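Local coordinates for Glyoxalase/Bleomycin resistance protein (Bacillus cereus ATCC 14579, PDB 1XQA) that is of unknown function but, as a metal-binding member of the glyoxalase/bleomycin resistance/dioxygenase superfamily, may be a glyoxalase-like enzyme, at residues A16-L21 / A38-N43; L21-G26 / K82-L87. One frame throughout, in Å; residues are numbered along the deposited sequence.

Contact 1. Residues A16-L21 / A38-N43; sequences AAREFL and AVMRDN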
ATOM      1  N   ALA A  16       9.634  -1.220  -7.737  1.00 19.70           N
ATOM      2  CA  ALA A  16       8.352  -0.963  -8.407  1.00 19.42           C
ATOM      3  C   ALA A  16       7.333  -2.082  -8.164  1.00 19.79           C
ATOM      4  O   ALA A  16       6.144  -1.795  -7.933  1.00 19.00           O
ATOM      5  CB  ALA A  16       8.555  -0.768  -9.892  1.00 20.23           C
ATOM      6  N   ALA A  17       7.795  -3.332  -8.247  1.00 19.91           N
ATOM      7  CA  ALA A  17       6.936  -4.490  -7.981  1.00 19.90           C
ATOM      8  C   ALA A  17       6.456  -4.458  -6.539  1.00 19.93           C
ATOM      9  O   ALA A  17       5.273  -4.648  -6.291  1.00 19.18           O
ATOM     10  CB  ALA A  17       7.638  -5.802  -8.285  1.00 20.09           C
ATOM     11  N   ARG A  18       7.364  -4.177  -5.600  1.00 20.41           N
ATOM     12  CA  ARG A  18       6.986  -4.097  -4.174  1.00 20.49           C
ATOM     13  C   ARG A  18       5.889  -3.075  -3.902  1.00 21.32           C
ATOM     14  O   ARG A  18       4.897  -3.360  -3.223  1.00 20.89           O
ATOM     15  CB  ARG A  18       8.210  -3.765  -3.332  1.00 20.54           C
ATOM     16  CG  ARG A  18       7.913  -3.512  -1.861  1.00 18.64           C
ATOM     17  CD  ARG A  18       9.167  -3.161  -1.124  1.00 20.25           C
ATOM     18  NE  ARG A  18       8.868  -2.653   0.210  1.00 20.64           N
ATOM     19  CZ  ARG A  18       9.780  -2.174   1.052  1.00 22.05           C
ATOM     20  NH1 ARG A  18      11.075  -2.147   0.711  1.00 22.03           N
ATOM     21  NH2 ARG A  18       9.405  -1.746   2.247  1.00 21.15           N
ATOM     22  N   GLU A  19       6.068  -1.865  -4.417  1.00 22.12           N
ATOM     23  CA  GLU A  19       5.157  -0.794  -4.072  1.00 24.11           C
ATOM     24  C   GLU A  19       3.756  -1.055  -4.664  1.00 22.86           C
ATOM     25  O   GLU A  19       2.750  -0.748  -4.035  1.00 22.71           O
ATOM     26  CB  GLU A  19       5.760   0.573  -4.435  1.00 24.01           C
ATOM     27  CG  GLU A  19       5.448   1.076  -5.807  1.00 28.78           C
ATOM     28  CD  GLU A  19       6.272   2.307  -6.196  1.00 28.90           C
ATOM     29  OE1 GLU A  19       6.423   2.533  -7.423  1.00 33.70           O
ATOM     30  OE2 GLU A  19       6.773   3.017  -5.288  1.00 32.90           O
ATOM     31  N   PHE A  20       3.713  -1.657  -5.851  1.00 22.18           N
ATOM     32  CA  PHE A  20       2.456  -2.059  -6.492  1.00 21.30           C
ATOM     33  C   PHE A  20       1.736  -3.124  -5.651  1.00 21.35           C
ATOM     34  O   PHE A  20       0.530  -3.023  -5.393  1.00 21.94           O
ATOM     35  CB  PHE A  20       2.742  -2.615  -7.892  1.00 21.63           C
ATOM     36  CG  PHE A  20       1.507  -2.962  -8.675  1.00 19.41           C
ATOM     37  CD1 PHE A  20       0.757  -1.953  -9.285  1.00 20.58           C
ATOM     38  CD2 PHE A  20       1.103  -4.303  -8.828  1.00 20.58           C
ATOM     39  CE1 PHE A  20      -0.375  -2.266 -10.040  1.00 18.78           C
ATOM     40  CE2 PHE A  20      -0.038  -4.625  -9.584  1.00 22.04           C
ATOM     41  CZ  PHE A  20      -0.778  -3.592 -10.187  1.00 19.96           C
ATOM     42  N   LEU A  21       2.493  -4.128  -5.192  1.00 21.00           N
ATOM     43  CA  LEU A  21       1.912  -5.216  -4.389  1.00 21.26           C
ATOM     44  C   LEU A  21       1.418  -4.720  -3.032  1.00 21.66           C
ATOM     45  O   LEU A  21       0.377  -5.178  -2.529  1.00 22.11           O
ATOM     46  CB  LEU A  21       2.909  -6.372  -4.243  1.00 20.50           C
ATOM     47  CG  LEU A  21       3.164  -7.163  -5.521  1.00 21.57           C
ATOM     48  CD1 LEU A  21       4.454  -7.992  -5.361  1.00 20.83           C
ATOM     49  CD2 LEU A  21       1.950  -8.037  -5.924  1.00 21.98           C
ATOM     50  N   ALA A  38      13.473  -8.398  -2.196  1.00 22.23           N
ATOM     51  CA  ALA A  38      12.478  -8.024  -1.179  1.00 21.93           C
ATOM     52  C   ALA A  38      11.667  -9.248  -0.825  1.00 21.39           C
ATOM     53  O   ALA A  38      11.299 -10.011  -1.709  1.00 22.78           O
ATOM     54  CB  ALA A  38      11.537  -6.902  -1.677  1.00 20.94           C
ATOM     55  N   VAL A  39      11.392  -9.436   0.458  1.00 21.26           N
ATOM     56  CA  VAL A  39      10.563 -10.553   0.899  1.00 20.40           C
ATOM     57  C   VAL A  39       9.195 -10.009   1.217  1.00 20.88           C
ATOM     58  O   VAL A  39       9.059  -9.173   2.112  1.00 19.52           O
ATOM     59  CB  VAL A  39      11.147 -11.218   2.149  1.00 20.44           C
ATOM     60  CG1 VAL A  39      10.310 -12.423   2.550  1.00 20.67           C
ATOM     61  CG2 VAL A  39      12.571 -11.635   1.883  1.00 20.35           C
HETATM   62  N   MSE A  40       8.198 -10.459   0.460  1.00 21.81           N
HETATM   63  CA  MSE A  40       6.815 -10.042   0.678  1.00 22.06           C
HETATM   64  C   MSE A  40       6.027 -11.192   1.303  1.00 22.39           C
HETATM   65  O   MSE A  40       6.320 -12.357   1.056  1.00 22.13           O
HETATM   66  CB  MSE A  40       6.140  -9.620  -0.631  1.00 22.36           C
HETATM   67  CG  MSE A  40       7.002  -8.748  -1.579  1.00 23.73           C
HETATM   68 SE   MSE A  40       7.430  -7.031  -0.760  1.00 29.80          SE
HETATM   69  CE  MSE A  40       5.590  -6.386  -0.372  1.00 24.20           C
ATOM     70  N   ARG A  41       5.019 -10.841   2.101  0.50 22.55           N
ATOM     71  CA  ARG A  41       4.161 -11.807   2.795  0.50 22.91           C
ATOM     72  C   ARG A  41       2.717 -11.424   2.561  0.50 22.82           C
ATOM     73  O   ARG A  41       2.403 -10.239   2.519  0.50 22.77           O
ATOM     74  CB  ARG A  41       4.385 -11.750   4.305  0.50 22.95           C
ATOM     75  CG  ARG A  41       5.778 -12.086   4.784  0.50 24.08           C
ATOM     76  CD  ARG A  41       5.811 -12.079   6.303  0.50 26.65           C
ATOM     77  NE  ARG A  41       4.870 -13.029   6.896  0.50 27.58           N
ATOM     78  CZ  ARG A  41       5.164 -14.292   7.188  0.50 28.56           C
ATOM     79  NH1 ARG A  41       4.250 -15.080   7.733  0.50 29.37           N
ATOM     80  NH2 ARG A  41       6.371 -14.768   6.932  0.50 29.40           N
ATOM     81  N   ASP A  42       1.841 -12.419   2.430  1.00 23.12           N
ATOM     82  CA  ASP A  42       0.410 -12.173   2.453  1.00 23.71           C
ATOM     83  C   ASP A  42      -0.135 -12.496   3.835  1.00 24.78           C
ATOM     84  O   ASP A  42       0.612 -12.880   4.725  1.00 24.96           O
ATOM     85  CB  ASP A  42      -0.331 -12.930   1.335  1.00 24.06           C
ATOM     86  CG  ASP A  42      -0.442 -14.440   1.581  1.00 22.70           C
ATOM     87  OD1 ASP A  42       0.012 -14.964   2.626  1.00 24.94           O
ATOM     88  OD2 ASP A  42      -1.012 -15.110   0.696  1.00 23.34           O
ATOM     89  N   ASN A  43      -1.444 -12.366   3.999  1.00 25.92           N
ATOM     90  CA  ASN A  43      -2.088 -12.563   5.288  1.00 27.70           C
ATOM     91  C   ASN A  43      -2.055 -14.004   5.809  1.00 28.12           C
ATOM     92  O   ASN A  43      -2.168 -14.239   7.015  1.00 28.04           O
ATOM     93  CB  ASN A  43      -3.533 -12.096   5.191  1.00 28.51           C
ATOM     94  CG  ASN A  43      -4.082 -11.692   6.510  1.00 32.00           C
ATOM     95  OD1 ASN A  43      -5.085 -12.246   6.976  1.00 36.11           O
ATOM     96  ND2 ASN A  43      -3.417 -10.735   7.156  1.00 34.29           N
TER
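Ala38, on strand 37-41, directs its methyl group at helix 14-25 and brushes the aliphatic part of Arg18, with Ala38 CB 4.5 Å from Arg18 CD. This is a loose touch, and the backbones stay well apart: the nearest pair of alpha carbons, Arg18 CA and Ala38 CA, is separated by 7.4 Å. Past Val39, whose backbone bonds to strand 28-33, the side of the strand that faces the helix comes round again at Met40, present as selenomethionine. Met40 supplies most of the strand's share of the interface. Its SE lies 3.7 Å from Arg18 CG, and its terminal CE also approaches Arg18 CG, at 4.0 Å. Helix 14-25 lies here over one face of the sheet built from strands 6-11, 47-52, 37-41 and 28-33, a beta-alpha-beta-beta-beta module of the kind from which vicinal oxygen chelate proteins are made. The Met40 chain leaves with CG anti to the carbonyl carbon (chi1 -43°) and folds at the next two torsions, which brings the selenium across the straight Arg18 chain at about a right angle. Leu21, about one helical turn further on, comes less close, its CD1 4.6 Å from Met40 CG. Arg18 meets Met40 through its CG methylene, against the selenium and terminal methyl, while the guanidinium group serves other partners: Arg18 NE forms a salt bridge with Glu22, and NH2 donates to the carbonyl O of Cys29 in the second subunit. Met40 also packs on Leu50 and Cys29 of its own chain.

Contact 2. Residues L21-G26 / K82-L87; sequences LEKYFG and KEDGFL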
ATOM      1  N   LEU A  21       2.493  -4.128  -5.192  1.00 21.00           N
ATOM      2  CA  LEU A  21       1.912  -5.216  -4.389  1.00 21.26           C
ATOM      3  C   LEU A  21       1.418  -4.720  -3.032  1.00 21.66           C
ATOM      4  O   LEU A  21       0.377  -5.178  -2.529  1.00 22.11           O
ATOM      5  CB  LEU A  21       2.909  -6.372  -4.243  1.00 20.50           C
ATOM      6  CG  LEU A  21       3.164  -7.163  -5.521  1.00 21.57           C
ATOM      7  CD1 LEU A  21       4.454  -7.992  -5.361  1.00 20.83           C
ATOM      8  CD2 LEU A  21       1.950  -8.037  -5.924  1.00 21.98           C
ATOM      9  N   GLU A  22       2.147  -3.768  -2.454  1.00 22.08           N
ATOM     10  CA  GLU A  22       1.706  -3.112  -1.216  1.00 22.79           C
ATOM     11  C   GLU A  22       0.433  -2.318  -1.405  1.00 23.03           C
ATOM     12  O   GLU A  22      -0.523  -2.489  -0.654  1.00 23.50           O
ATOM     13  CB  GLU A  22       2.801  -2.210  -0.654  1.00 23.47           C
ATOM     14  CG  GLU A  22       3.957  -3.023  -0.112  1.00 22.57           C
ATOM     15  CD  GLU A  22       5.197  -2.203   0.166  1.00 25.28           C
ATOM     16  OE1 GLU A  22       5.275  -1.035  -0.266  1.00 26.11           O
ATOM     17  OE2 GLU A  22       6.113  -2.756   0.795  1.00 25.51           O
ATOM     18  N   LYS A  23       0.411  -1.465  -2.421  1.00 22.93           N
ATOM     19  CA  LYS A  23      -0.721  -0.576  -2.639  1.00 22.76           C
ATOM     20  C   LYS A  23      -2.012  -1.312  -2.989  1.00 23.26           C
ATOM     21  O   LYS A  23      -3.059  -1.065  -2.373  1.00 22.62           O
ATOM     22  CB  LYS A  23      -0.392   0.431  -3.738  1.00 23.20           C
ATOM     23  CG  LYS A  23      -1.465   1.520  -3.878  1.00 24.40           C
ATOM     24  CD  LYS A  23      -1.032   2.596  -4.816  1.00 27.25           C
ATOM     25  CE  LYS A  23      -2.136   3.622  -4.946  1.00 29.20           C
ATOM     26  NZ  LYS A  23      -1.665   4.859  -5.653  1.00 30.86           N
ATOM     27  N   TYR A  24      -1.938  -2.219  -3.960  1.00 22.11           N
ATOM     28  CA  TYR A  24      -3.157  -2.837  -4.511  1.00 22.31           C
ATOM     29  C   TYR A  24      -3.534  -4.191  -3.895  1.00 22.48           C
ATOM     30  O   TYR A  24      -4.709  -4.588  -3.911  1.00 23.07           O
ATOM     31  CB  TYR A  24      -3.068  -2.917  -6.045  1.00 21.73           C
ATOM     32  CG  TYR A  24      -2.994  -1.541  -6.653  1.00 22.20           C
ATOM     33  CD1 TYR A  24      -4.141  -0.740  -6.751  1.00 21.42           C
ATOM     34  CD2 TYR A  24      -1.778  -1.005  -7.068  1.00 21.29           C
ATOM     35  CE1 TYR A  24      -4.069   0.548  -7.263  1.00 20.83           C
ATOM     36  CE2 TYR A  24      -1.701   0.292  -7.599  1.00 21.56           C
ATOM     37  CZ  TYR A  24      -2.856   1.052  -7.691  1.00 21.10           C
ATOM     38  OH  TYR A  24      -2.769   2.324  -8.204  1.00 21.96           O
ATOM     39  N   PHE A  25      -2.555  -4.899  -3.338  1.00 22.83           N
ATOM     40  CA  PHE A  25      -2.840  -6.252  -2.867  1.00 22.91           C
ATOM     41  C   PHE A  25      -2.546  -6.462  -1.393  1.00 23.40           C
ATOM     42  O   PHE A  25      -2.699  -7.559  -0.866  1.00 23.61           O
ATOM     43  CB  PHE A  25      -2.188  -7.286  -3.783  1.00 23.28           C
ATOM     44  CG  PHE A  25      -2.711  -7.223  -5.175  1.00 24.05           C
ATOM     45  CD1 PHE A  25      -3.955  -7.775  -5.475  1.00 23.85           C
ATOM     46  CD2 PHE A  25      -2.025  -6.520  -6.160  1.00 22.32           C
ATOM     47  CE1 PHE A  25      -4.483  -7.672  -6.754  1.00 24.26           C
ATOM     48  CE2 PHE A  25      -2.551  -6.410  -7.446  1.00 22.58           C
ATOM     49  CZ  PHE A  25      -3.778  -6.994  -7.738  1.00 23.15           C
ATOM     50  N   GLY A  26      -2.161  -5.390  -0.721  1.00 23.20           N
ATOM     51  CA  GLY A  26      -2.004  -5.425   0.731  1.00 24.07           C
ATOM     52  C   GLY A  26      -0.884  -6.303   1.260  1.00 23.97           C
ATOM     53  O   GLY A  26      -0.890  -6.659   2.437  1.00 25.05           O
ATOM     54  N   LYS A  82      -7.582   1.160 -12.913  1.00 20.94           N
ATOM     55  CA  LYS A  82      -7.950   1.991 -14.063  1.00 22.09           C
ATOM     56  C   LYS A  82      -7.757   3.484 -13.775  1.00 22.11           C
ATOM     57  O   LYS A  82      -7.109   4.197 -14.553  1.00 21.74           O
ATOM     58  CB  LYS A  82      -9.405   1.723 -14.467  1.00 22.34           C
ATOM     59  CG  LYS A  82      -9.823   2.390 -15.783  1.00 23.99           C
ATOM     60  CD  LYS A  82     -11.239   1.992 -16.175  1.00 24.75           C
ATOM     61  CE  LYS A  82     -11.626   2.615 -17.506  1.00 29.14           C
ATOM     62  NZ  LYS A  82     -13.115   2.668 -17.650  1.00 31.71           N
ATOM     63  N   GLU A  83      -8.317   3.956 -12.659  1.00 21.50           N
ATOM     64  CA  GLU A  83      -8.181   5.360 -12.253  1.00 22.25           C
ATOM     65  C   GLU A  83      -6.751   5.776 -12.016  1.00 22.38           C
ATOM     66  O   GLU A  83      -6.413   6.945 -12.161  1.00 22.90           O
ATOM     67  CB  GLU A  83      -8.943   5.632 -10.970  1.00 21.80           C
ATOM     68  CG  GLU A  83     -10.421   5.495 -11.123  1.00 23.12           C
ATOM     69  CD  GLU A  83     -11.142   5.617  -9.806  1.00 25.05           C
ATOM     70  OE1 GLU A  83     -10.485   5.614  -8.742  1.00 25.96           O
ATOM     71  OE2 GLU A  83     -12.377   5.704  -9.847  1.00 24.05           O
ATOM     72  N   ASP A  84      -5.926   4.823 -11.627  1.00 22.74           N
ATOM     73  CA  ASP A  84      -4.537   5.095 -11.310  1.00 23.34           C
ATOM     74  C   ASP A  84      -3.614   4.896 -12.517  1.00 24.39           C
ATOM     75  O   ASP A  84      -2.392   4.976 -12.390  1.00 24.45           O
ATOM     76  CB  ASP A  84      -4.082   4.241 -10.125  1.00 23.32           C
ATOM     77  CG  ASP A  84      -4.761   4.628  -8.823  1.00 22.41           C
ATOM     78  OD1 ASP A  84      -5.515   5.643  -8.783  1.00 22.63           O
ATOM     79  OD2 ASP A  84      -4.539   3.909  -7.824  1.00 21.45           O
ATOM     80  N   GLY A  85      -4.199   4.640 -13.685  1.00 25.22           N
ATOM     81  CA  GLY A  85      -3.434   4.662 -14.934  1.00 26.51           C
ATOM     82  C   GLY A  85      -2.940   3.330 -15.443  1.00 27.12           C
ATOM     83  O   GLY A  85      -2.136   3.285 -16.381  1.00 27.80           O
ATOM     84  N   PHE A  86      -3.404   2.241 -14.829  1.00 27.51           N
ATOM     85  CA  PHE A  86      -3.103   0.908 -15.329  1.00 28.16           C
ATOM     86  C   PHE A  86      -4.164   0.484 -16.342  1.00 29.24           C
ATOM     87  O   PHE A  86      -5.350   0.780 -16.201  1.00 30.33           O
ATOM     88  CB  PHE A  86      -2.966  -0.106 -14.195  1.00 27.05           C
ATOM     89  CG  PHE A  86      -1.841   0.207 -13.245  1.00 25.74           C
ATOM     90  CD1 PHE A  86      -0.557  -0.267 -13.485  1.00 25.75           C
ATOM     91  CD2 PHE A  86      -2.057   1.012 -12.144  1.00 24.90           C
ATOM     92  CE1 PHE A  86       0.507   0.048 -12.614  1.00 25.26           C
ATOM     93  CE2 PHE A  86      -1.018   1.333 -11.263  1.00 24.52           C
ATOM     94  CZ  PHE A  86       0.270   0.849 -11.502  1.00 25.05           C
ATOM     95  N   LEU A  87      -3.716  -0.215 -17.368  1.00 30.80           N
ATOM     96  CA  LEU A  87      -4.598  -0.615 -18.450  1.00 31.33           C
ATOM     97  C   LEU A  87      -5.283  -1.937 -18.106  1.00 31.22           C
ATOM     98  O   LEU A  87      -4.685  -3.015 -18.099  1.00 31.98           O
ATOM     99  CB  LEU A  87      -3.832  -0.646 -19.775  1.00 32.01           C
ATOM    100  CG  LEU A  87      -2.942   0.575 -20.073  1.00 33.57           C
ATOM    101  CD1 LEU A  87      -2.285   0.432 -21.448  1.00 36.74           C
ATOM    102  CD2 LEU A  87      -3.676   1.929 -19.978  1.00 35.59           C
TER
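A very short hydrogen bond joins Tyr24 to Asp84: Tyr24 OH donates to Asp84 OD2 across a modelled 2.4 Å, a length to be read with caution. The carboxylate oxygen arrives at the edge of the phenol ring, in its plane, although the carboxylate as a whole is turned 56° from the ring. With chi1 at -63°, CG lying beside the backbone N, the ring of Tyr24 reaches from helix 14-25 toward the end of helix 71-83, and CG of Lys23 rests 3.9 Å above one face of the ring. Lys23 NZ, less surely placed, makes a long salt bridge to Asp84 OD2 at 3.7 Å. The other oxygen, OD1, pairs with Lys76 and Arg80 of the second subunit, which would favour a charged carboxylate. Next to this polar link, Phe86 CE2 packs 3.9 Å from Tyr24 CE2, the two ring planes standing 80° apart, and Phe20 meets both rings. Asp84 and Phe86 bracket Gly85, whose positive phi makes it the C-prime residue of the Schellman motif that ends helix 71-83, with Phe86 N bonded to Leu81 O and Gly85 N to Lys82 O.

Both contacts are built on helix 14-25 and share Leu21, and their centres lie 12 Å apart. Along the chain their segments alternate: 16-21, 21-26, 38-43, then 82-87. Contact 1 ties the helix to the sheet of its own module, whereas contact 2 ties its later turns to the end of helix 71-83, which belongs with the other sheet. The two are continuous, since Phe20 CE1 packs 3.5 Å from Phe86 CZ and Met40 CE lies 3.7 Å from Glu22 CG. The helix therefore joins the two halves of the fold, away from the magnesium site of His63 and Glu110; Arg18 in contact 1, and Glu83 and Asp84 in contact 2, are bonded to the second subunit.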